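CBS domain-containing protein CBSX1, chloroplastic (Arabidopsis thaliana, PDB 4GQV) probably regulates chloroplast thioredoxins through a pair of CBS domains. Local coordinates at residues A122-L125 with K129-R132. Residues are numbered along the deposited sequence; the frame is centred on the assembly and turned at random.
Sequences AKIL and KYRR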
loop_
_atom_site.group_PDB
_atom_site.type_symbol
_atom_site.label_atom_id
_atom_site.label_comp_id
_atom_site.label_asym_id
_atom_site.label_seq_id
_atom_site.Cartn_x
_atom_site.Cartn_y
_atom_site.Cartn_z
ATOM N N ALA A 122 -17.458 2.466 3.928
ATOM C CA ALA A 122 -16.581 3.178 4.830
ATOM C C ALA A 122 -16.469 2.440 6.135
ATOM O O ALA A 122 -15.372 2.267 6.631
ATOM C CB ALA A 122 -17.074 4.582 5.042
ATOM N N LYS A 123 -17.590 1.969 6.669
ATOM C CA LYS A 123 -17.564 1.133 7.870
ATOM C C LYS A 123 -16.631 -0.063 7.683
ATOM O O LYS A 123 -15.739 -0.289 8.505
ATOM C CB LYS A 123 -18.966 0.640 8.248
ATOM C CG LYS A 123 -19.884 1.711 8.788
ATOM C CD LYS A 123 -21.259 1.598 8.173
ATOM C CE LYS A 123 -22.222 2.613 8.734
ATOM N NZ LYS A 123 -23.498 2.617 7.930
ATOM N N ILE A 124 -16.817 -0.823 6.603
ATOM C CA ILE A 124 -15.951 -1.986 6.416
ATOM C C ILE A 124 -14.486 -1.577 6.364
ATOM O O ILE A 124 -13.661 -2.067 7.133
ATOM C CB ILE A 124 -16.278 -2.769 5.140
ATOM C CG1 ILE A 124 -17.716 -3.286 5.189
ATOM C CG2 ILE A 124 -15.297 -3.912 4.988
ATOM C CD1 ILE A 124 -17.999 -4.083 6.424
ATOM N N LEU A 125 -14.172 -0.666 5.457
ATOM C CA LEU A 125 -12.813 -0.192 5.314
ATOM C C LEU A 125 -12.221 0.247 6.648
ATOM O O LEU A 125 -11.066 -0.045 6.946
ATOM C CB LEU A 125 -12.746 0.957 4.309
ATOM C CG LEU A 125 -12.563 0.606 2.826
ATOM C CD1 LEU A 125 -11.930 -0.786 2.639
ATOM C CD2 LEU A 125 -13.859 0.734 2.042
ATOM N N LYS A 129 -9.287 -5.254 8.459
ATOM C CA LYS A 129 -7.981 -5.341 7.815
ATOM C C LYS A 129 -8.019 -4.895 6.352
ATOM O O LYS A 129 -6.974 -4.648 5.734
ATOM C CB LYS A 129 -7.463 -6.782 7.912
ATOM C CG LYS A 129 -7.231 -7.276 9.342
ATOM C CD LYS A 129 -8.124 -8.466 9.713
ATOM C CE LYS A 129 -7.962 -8.826 11.196
ATOM N NZ LYS A 129 -8.882 -9.903 11.650
ATOM N N TYR A 130 -9.223 -4.798 5.802
ATOM C CA TYR A 130 -9.416 -4.476 4.387
ATOM C C TYR A 130 -9.142 -2.997 4.048
ATOM O O TYR A 130 -9.695 -2.075 4.661
ATOM C CB TYR A 130 -10.827 -4.887 3.933
ATOM C CG TYR A 130 -11.182 -6.333 4.241
ATOM C CD1 TYR A 130 -10.676 -7.377 3.477
ATOM C CD2 TYR A 130 -12.031 -6.648 5.296
ATOM C CE1 TYR A 130 -11.001 -8.698 3.759
ATOM C CE2 TYR A 130 -12.365 -7.956 5.596
ATOM C CZ TYR A 130 -11.845 -8.981 4.824
ATOM O OH TYR A 130 -12.189 -10.277 5.131
ATOM N N ARG A 131 -8.266 -2.797 3.071
ATOM C CA ARG A 131 -7.901 -1.467 2.603
ATOM C C ARG A 131 -8.519 -1.212 1.239
ATOM O O ARG A 131 -8.567 -0.087 0.772
ATOM C CB ARG A 131 -6.383 -1.343 2.496
ATOM C CG ARG A 131 -5.682 -0.964 3.767
ATOM C CD ARG A 131 -4.677 0.119 3.471
ATOM N NE ARG A 131 -4.085 0.657 4.689
ATOM C CZ ARG A 131 -2.949 0.221 5.222
ATOM N NH1 ARG A 131 -2.273 -0.762 4.645
ATOM N NH2 ARG A 131 -2.484 0.772 6.332
ATOM N N ARG A 132 -8.975 -2.282 0.607
ATOM C CA ARG A 132 -9.549 -2.234 -0.727
ATOM C C ARG A 132 -10.847 -3.031 -0.676
ATOM O O ARG A 132 -11.011 -3.857 0.216
ATOM C CB ARG A 132 -8.559 -2.838 -1.755
ATOM C CG ARG A 132 -7.135 -2.236 -1.635
ATOM C CD ARG A 132 -6.135 -2.808 -2.639
ATOM N NE ARG A 132 -4.932 -3.367 -2.006
ATOM C CZ ARG A 132 -4.210 -4.358 -2.527
ATOM N NH1 ARG A 132 -4.574 -4.911 -3.671
ATOM N NH2 ARG A 132 -3.134 -4.812 -1.898
#
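The packing of Leu125, on the helix, against the backbone that returns from Tyr130 to Arg132 shows how a helix can pack against its own exit loop. The CD1 methyl of Leu125 does the touching: it lies 3.3 Å from Tyr130 O. The same methyl is 3.7 Å from Arg131 C. A chi2 of -23°, far from a staggered value, carries that branch to the carbonyls.

Two apolar pairs add to this. Leu125 CD1 comes within 4.4 Å of Tyr130 CB. Ile124, one residue earlier, brings its CG2 methyl obliquely to the Tyr130 ring, 4.3 Å from CD2.

Helix 118-127 and the loop to strand 134-136 belong to the second CBS domain of the pair, and Leu125 also packs on Val151 of helix 148-156.

Leu125 O and Tyr130 O approach to 3.3 Å, but two carbonyl oxygens cannot bond each other. Polar links run through neighbours instead: Arg148 NH2 donates to Leu125 O, and Arg148 also forms a backbone hydrogen bond with Arg131. Thr128 OG1 bonds both Ile124 O and Tyr130 N, tying helix end to loop start. The side chain of Arg131 leaves its backbone away from the helix segment, and its NE forms a salt bridge with Asp56 OD2 of the second subunit.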